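Long-range contact in putative hydrolase (Bacteroides ovatus, PDB 4HBS), which is of unknown function but is probably a hydrolase, built as a five-bladed beta-propeller and assigned to the beta-fructosidase clan: residues Phe49-Phe62 with Trp73-Arg87. Residues are numbered along the deposited sequence; the frame is centred on the assembly and turned at random.
Sequences FTRSLGWNGGDGVF and WSFNDSFYGVINENR
Segments 49-62 and 73-87 pair antiparallel in short runs, Ser52 to Asn56 against Phe79 to Ile83 and Asp59 to Phe62 against Ser74 to Asn76, with corners at Gly54 and Gly81. Val61 and Phe62 both face Ser74 in a G1 beta bulge. Trp55 has CG anti to its N (chi1 -174°), which carries the indole between Tyr80 and Phe75. The edge of the Trp55 indole meets the Tyr80 face, a T-shaped pair with planes at 86°. Trp55 NE1 lies over one face of Phe75 and bonds weakly to Ser78 OG at 3.2 Å. Phe49 CZ sits over one face of Trp73, 3.5 Å from Trp73 CZ3. Val61 CG1 reaches that indole at its edge. At the other end, Arg87 NH1 donates to Arg51 O at 2.7 Å. Arg51 O lies in the guanidinium plane, while NH1 stands above the Arg51 carbonyl plane. Thr50 CG2 covers the guanidinium face over its centre, 3.4 Å from Arg87 CZ. Arg87 NH2 holds a water bound to Phe49 O and Arg51 N, and forms a salt bridge with Asp393. A leucine here would probably leave Arg51 O without this donor and Asp393 without its mate. Strands 60-65 and 71-75 form an edge hairpin of a four-stranded antiparallel sheet, consistent with a propeller blade. Strand 98-102 pairs with 71-75, and its Met100 packs on Phe49, Trp73 and Phe75.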
loop_
_atom_site.group_PDB
_atom_site.type_symbol
_atom_site.label_atom_id
_atom_site.label_comp_id
_atom_site.label_asym_id
_atom_site.label_seq_id
_atom_site.Cartn_x
_atom_site.Cartn_y
_atom_site.Cartn_z
ATOM N N PHE A 49 -8.378 -12.880 -0.804
ATOM C CA PHE A 49 -8.121 -12.175 -2.053
ATOM C C PHE A 49 -7.902 -13.149 -3.247
ATOM O O PHE A 49 -7.296 -12.768 -4.246
ATOM C CB PHE A 49 -6.956 -11.209 -1.864
ATOM C CG PHE A 49 -7.325 -10.109 -0.887
ATOM C CD1 PHE A 49 -7.258 -10.322 0.488
ATOM C CD2 PHE A 49 -7.775 -8.878 -1.340
ATOM C CE1 PHE A 49 -7.613 -9.317 1.388
ATOM C CE2 PHE A 49 -8.143 -7.879 -0.437
ATOM C CZ PHE A 49 -8.050 -8.103 0.925
ATOM N N THR A 50 -8.455 -14.388 -3.154
ATOM C CA THR A 50 -8.537 -15.365 -4.244
ATOM C C THR A 50 -10.008 -15.385 -4.541
ATOM O O THR A 50 -10.731 -16.185 -3.942
ATOM C CB THR A 50 -7.977 -16.728 -3.859
ATOM O OG1 THR A 50 -6.686 -16.571 -3.329
ATOM C CG2 THR A 50 -7.872 -17.649 -5.024
ATOM N N ARG A 51 -10.482 -14.416 -5.356
ATOM C CA ARG A 51 -11.910 -14.232 -5.646
ATOM C C ARG A 51 -12.234 -14.550 -7.100
ATOM O O ARG A 51 -11.336 -14.553 -7.940
ATOM C CB ARG A 51 -12.316 -12.791 -5.321
ATOM C CG ARG A 51 -11.821 -12.320 -3.944
ATOM C CD ARG A 51 -12.382 -10.991 -3.462
ATOM N NE ARG A 51 -13.823 -11.056 -3.221
ATOM C CZ ARG A 51 -14.776 -10.759 -4.102
ATOM N NH1 ARG A 51 -14.461 -10.338 -5.320
ATOM N NH2 ARG A 51 -16.051 -10.885 -3.772
ATOM N N SER A 52 -13.517 -14.836 -7.387
ATOM C CA SER A 52 -13.985 -15.203 -8.723
ATOM C C SER A 52 -14.912 -14.189 -9.389
ATOM O O SER A 52 -15.001 -14.202 -10.619
ATOM C CB SER A 52 -14.711 -16.535 -8.654
ATOM O OG SER A 52 -13.778 -17.535 -8.278
ATOM N N LEU A 53 -15.653 -13.375 -8.610
ATOM C CA LEU A 53 -16.593 -12.393 -9.148
ATOM C C LEU A 53 -16.304 -11.049 -8.538
ATOM O O LEU A 53 -16.226 -10.955 -7.313
ATOM C CB LEU A 53 -18.055 -12.815 -8.823
ATOM C CG LEU A 53 -19.001 -13.100 -9.992
ATOM C CD1 LEU A 53 -20.435 -13.082 -9.521
ATOM C CD2 LEU A 53 -18.799 -12.119 -11.151
ATOM N N GLY A 54 -16.191 -10.019 -9.363
ATOM C CA GLY A 54 -15.876 -8.679 -8.878
ATOM C C GLY A 54 -14.380 -8.526 -8.752
ATOM O O GLY A 54 -13.658 -9.036 -9.613
ATOM N N TRP A 55 -13.882 -7.851 -7.682
ATOM C CA TRP A 55 -12.424 -7.685 -7.528
ATOM C C TRP A 55 -11.791 -9.055 -7.557
ATOM O O TRP A 55 -12.193 -9.903 -6.769
ATOM C CB TRP A 55 -12.052 -6.960 -6.220
ATOM C CG TRP A 55 -10.591 -6.646 -6.119
ATOM C CD1 TRP A 55 -9.985 -5.460 -6.400
ATOM C CD2 TRP A 55 -9.547 -7.544 -5.729
ATOM N NE1 TRP A 55 -8.627 -5.569 -6.238
ATOM C CE2 TRP A 55 -8.330 -6.839 -5.823
ATOM C CE3 TRP A 55 -9.507 -8.911 -5.400
ATOM C CZ2 TRP A 55 -7.101 -7.443 -5.562
ATOM C CZ3 TRP A 55 -8.289 -9.502 -5.165
ATOM C CH2 TRP A 55 -7.110 -8.767 -5.221
ATOM N N ASN A 56 -10.857 -9.301 -8.470
ATOM C CA ASN A 56 -10.203 -10.599 -8.542
ATOM C C ASN A 56 -8.669 -10.484 -8.827
ATOM O O ASN A 56 -8.043 -11.467 -9.204
ATOM C CB ASN A 56 -10.923 -11.468 -9.588
ATOM C CG ASN A 56 -10.874 -10.938 -10.998
ATOM O OD1 ASN A 56 -9.801 -10.653 -11.530
ATOM N ND2 ASN A 56 -12.019 -10.880 -11.677
ATOM N N GLY A 57 -8.089 -9.315 -8.570
ATOM C CA GLY A 57 -6.675 -9.038 -8.812
ATOM C C GLY A 57 -6.397 -7.549 -8.770
ATOM O O GLY A 57 -7.221 -6.758 -9.223
ATOM N N GLY A 58 -5.260 -7.164 -8.205
ATOM C CA GLY A 58 -4.950 -5.758 -8.016
ATOM C C GLY A 58 -3.589 -5.416 -7.462
ATOM O O GLY A 58 -2.761 -6.276 -7.175
ATOM N N ASP A 59 -3.406 -4.126 -7.286
ATOM C CA ASP A 59 -2.182 -3.392 -6.977
ATOM C C ASP A 59 -2.458 -2.423 -5.840
ATOM O O ASP A 59 -3.626 -2.152 -5.544
ATOM C CB ASP A 59 -1.905 -2.626 -8.262
ATOM C CG ASP A 59 -0.551 -2.066 -8.540
ATOM O OD1 ASP A 59 0.323 -2.846 -8.927
ATOM O OD2 ASP A 59 -0.434 -0.804 -8.644
ATOM N N GLY A 60 -1.408 -1.865 -5.249
ATOM C CA GLY A 60 -1.536 -0.959 -4.111
ATOM C C GLY A 60 -1.774 -1.773 -2.861
ATOM O O GLY A 60 -0.842 -2.394 -2.347
ATOM N N VAL A 61 -3.042 -1.865 -2.423
ATOM C CA VAL A 61 -3.453 -2.667 -1.263
ATOM C C VAL A 61 -2.931 -1.962 -0.012
ATOM O O VAL A 61 -1.852 -2.274 0.489
ATOM C CB VAL A 61 -3.002 -4.172 -1.369
ATOM C CG1 VAL A 61 -3.635 -5.017 -0.277
ATOM C CG2 VAL A 61 -3.348 -4.756 -2.745
ATOM N N PHE A 62 -3.682 -0.945 0.428
ATOM C CA PHE A 62 -3.372 -0.111 1.594
ATOM C C PHE A 62 -4.519 -0.170 2.576
ATOM O O PHE A 62 -5.636 0.148 2.191
ATOM C CB PHE A 62 -3.175 1.346 1.171
ATOM C CG PHE A 62 -2.045 1.653 0.223
ATOM C CD1 PHE A 62 -2.169 1.398 -1.139
ATOM C CD2 PHE A 62 -0.950 2.391 0.647
ATOM C CE1 PHE A 62 -1.149 1.740 -2.027
ATOM C CE2 PHE A 62 0.058 2.755 -0.246
ATOM C CZ PHE A 62 -0.039 2.409 -1.575
ATOM N N TRP A 73 -9.726 -0.465 2.701
ATOM C CA TRP A 73 -8.721 -0.961 1.752
ATOM C C TRP A 73 -8.781 -0.142 0.492
ATOM O O TRP A 73 -9.884 0.030 -0.030
ATOM C CB TRP A 73 -8.993 -2.431 1.391
ATOM C CG TRP A 73 -8.842 -3.378 2.524
ATOM C CD1 TRP A 73 -9.671 -3.512 3.603
ATOM C CD2 TRP A 73 -7.850 -4.398 2.651
ATOM N NE1 TRP A 73 -9.238 -4.536 4.408
ATOM C CE2 TRP A 73 -8.134 -5.114 3.836
ATOM C CE3 TRP A 73 -6.714 -4.751 1.901
ATOM C CZ2 TRP A 73 -7.316 -6.153 4.293
ATOM C CZ3 TRP A 73 -5.914 -5.792 2.346
ATOM C CH2 TRP A 73 -6.217 -6.481 3.526
ATOM N N SER A 74 -7.633 0.339 -0.022
ATOM C CA SER A 74 -7.594 1.054 -1.303
ATOM C C SER A 74 -6.699 0.310 -2.270
ATOM O O SER A 74 -5.685 -0.267 -1.864
ATOM C CB SER A 74 -7.130 2.497 -1.150
ATOM O OG SER A 74 -5.785 2.626 -0.738
ATOM N N PHE A 75 -7.077 0.310 -3.549
ATOM C CA PHE A 75 -6.334 -0.375 -4.596
ATOM C C PHE A 75 -6.083 0.553 -5.726
ATOM O O PHE A 75 -6.833 1.510 -5.930
ATOM C CB PHE A 75 -7.099 -1.614 -5.114
ATOM C CG PHE A 75 -7.542 -2.553 -4.018
ATOM C CD1 PHE A 75 -8.711 -2.313 -3.308
ATOM C CD2 PHE A 75 -6.763 -3.651 -3.657
ATOM C CE1 PHE A 75 -9.083 -3.130 -2.246
ATOM C CE2 PHE A 75 -7.140 -4.468 -2.584
ATOM C CZ PHE A 75 -8.305 -4.204 -1.893
ATOM N N ASN A 76 -5.035 0.245 -6.494
ATOM C CA ASN A 76 -4.632 0.969 -7.689
ATOM C C ASN A 76 -5.193 0.135 -8.839
ATOM O O ASN A 76 -6.325 -0.367 -8.697
ATOM C CB ASN A 76 -3.094 1.158 -7.699
ATOM C CG ASN A 76 -2.588 2.114 -6.639
ATOM O OD1 ASN A 76 -3.324 2.938 -6.105
ATOM N ND2 ASN A 76 -1.313 2.022 -6.303
ATOM N N ASP A 77 -4.464 -0.036 -9.958
ATOM C CA ASP A 77 -4.981 -0.774 -11.101
ATOM C C ASP A 77 -5.431 -2.169 -10.674
ATOM O O ASP A 77 -4.602 -2.941 -10.204
ATOM C CB ASP A 77 -3.932 -0.849 -12.202
ATOM C CG ASP A 77 -3.574 0.461 -12.866
ATOM O OD1 ASP A 77 -4.136 1.507 -12.468
ATOM O OD2 ASP A 77 -2.711 0.450 -13.772
ATOM N N SER A 78 -6.763 -2.457 -10.748
ATOM C CA SER A 78 -7.337 -3.742 -10.329
ATOM C C SER A 78 -8.289 -4.322 -11.357
ATOM O O SER A 78 -9.008 -3.576 -11.996
ATOM C CB SER A 78 -8.105 -3.576 -9.021
ATOM O OG SER A 78 -7.270 -3.210 -7.940
ATOM N N PHE A 79 -8.336 -5.669 -11.457
ATOM C CA PHE A 79 -9.239 -6.395 -12.346
ATOM C C PHE A 79 -10.571 -6.660 -11.644
ATOM O O PHE A 79 -10.596 -7.275 -10.581
ATOM C CB PHE A 79 -8.647 -7.741 -12.788
ATOM C CG PHE A 79 -7.451 -7.647 -13.687
ATOM C CD1 PHE A 79 -7.569 -7.157 -14.978
ATOM C CD2 PHE A 79 -6.206 -8.097 -13.265
ATOM C CE1 PHE A 79 -6.450 -7.062 -15.813
ATOM C CE2 PHE A 79 -5.091 -8.006 -14.102
ATOM C CZ PHE A 79 -5.220 -7.487 -15.370
ATOM N N TYR A 80 -11.665 -6.221 -12.259
ATOM C CA TYR A 80 -13.014 -6.441 -11.787
ATOM C C TYR A 80 -13.707 -7.194 -12.859
ATOM O O TYR A 80 -13.779 -6.690 -13.968
ATOM C CB TYR A 80 -13.700 -5.117 -11.521
ATOM C CG TYR A 80 -13.340 -4.531 -10.183
ATOM C CD1 TYR A 80 -12.249 -3.684 -10.045
ATOM C CD2 TYR A 80 -14.096 -4.814 -9.049
ATOM C CE1 TYR A 80 -11.919 -3.125 -8.812
ATOM C CE2 TYR A 80 -13.814 -4.214 -7.826
ATOM C CZ TYR A 80 -12.713 -3.382 -7.705
ATOM O OH TYR A 80 -12.371 -2.850 -6.486
ATOM N N GLY A 81 -14.147 -8.415 -12.574
ATOM C CA GLY A 81 -14.793 -9.241 -13.577
ATOM C C GLY A 81 -14.974 -10.682 -13.168
ATOM O O GLY A 81 -15.330 -10.961 -12.022
ATOM N N VAL A 82 -14.694 -11.604 -14.099
ATOM C CA VAL A 82 -14.944 -13.036 -13.939
ATOM C C VAL A 82 -13.658 -13.892 -14.015
ATOM O O VAL A 82 -12.850 -13.711 -14.923
ATOM C CB VAL A 82 -15.959 -13.450 -15.054
ATOM C CG1 VAL A 82 -15.990 -14.957 -15.267
ATOM C CG2 VAL A 82 -17.352 -12.934 -14.726
ATOM N N ILE A 83 -13.516 -14.862 -13.081
ATOM C CA ILE A 83 -12.413 -15.844 -13.089
ATOM C C ILE A 83 -13.050 -17.183 -13.415
ATOM O O ILE A 83 -14.002 -17.591 -12.737
ATOM C CB ILE A 83 -11.617 -15.912 -11.775
ATOM C CG1 ILE A 83 -11.045 -14.546 -11.363
ATOM C CG2 ILE A 83 -10.545 -16.967 -11.857
ATOM C CD1 ILE A 83 -10.040 -13.957 -12.281
ATOM N N ASN A 84 -12.535 -17.866 -14.439
ATOM C CA ASN A 84 -13.083 -19.127 -14.899
ATOM C C ASN A 84 -12.349 -20.315 -14.279
ATOM O O ASN A 84 -11.518 -20.151 -13.386
ATOM C CB ASN A 84 -13.020 -19.163 -16.435
ATOM C CG ASN A 84 -13.788 -18.044 -17.104
ATOM O OD1 ASN A 84 -13.235 -17.293 -17.914
ATOM N ND2 ASN A 84 -15.101 -17.941 -16.834
ATOM N N GLU A 85 -12.724 -21.514 -14.711
ATOM C CA GLU A 85 -12.144 -22.783 -14.278
ATOM C C GLU A 85 -10.597 -22.718 -14.218
ATOM O O GLU A 85 -9.954 -22.181 -15.138
ATOM C CB GLU A 85 -12.584 -23.922 -15.236
ATOM C CG GLU A 85 -14.096 -24.187 -15.267
ATOM C CD GLU A 85 -14.882 -23.582 -16.432
ATOM O OE1 GLU A 85 -14.906 -22.333 -16.560
ATOM O OE2 GLU A 85 -15.525 -24.359 -17.178
ATOM N N ASN A 86 -10.018 -23.262 -13.113
ATOM C CA ASN A 86 -8.570 -23.323 -12.833
ATOM C C ASN A 86 -7.943 -21.931 -12.740
ATOM O O ASN A 86 -6.853 -21.701 -13.258
ATOM C CB ASN A 86 -7.819 -24.188 -13.861
ATOM C CG ASN A 86 -8.394 -25.561 -14.025
ATOM O OD1 ASN A 86 -8.828 -25.933 -15.112
ATOM N ND2 ASN A 86 -8.396 -26.354 -12.956
ATOM N N ARG A 87 -8.613 -21.014 -12.028
ATOM C CA ARG A 87 -8.114 -19.653 -11.813
ATOM C C ARG A 87 -7.647 -19.006 -13.119
ATOM O O ARG A 87 -6.574 -18.424 -13.163
ATOM C CB ARG A 87 -6.979 -19.663 -10.764
ATOM C CG ARG A 87 -7.431 -20.072 -9.375
ATOM C CD ARG A 87 -8.314 -19.026 -8.727
ATOM N NE ARG A 87 -7.601 -17.770 -8.508
ATOM C CZ ARG A 87 -8.175 -16.590 -8.261
ATOM N NH1 ARG A 87 -9.502 -16.479 -8.221
ATOM N NH2 ARG A 87 -7.426 -15.508 -8.061
HETATM O O HOH W 1 -8.151 -13.062 -6.873
#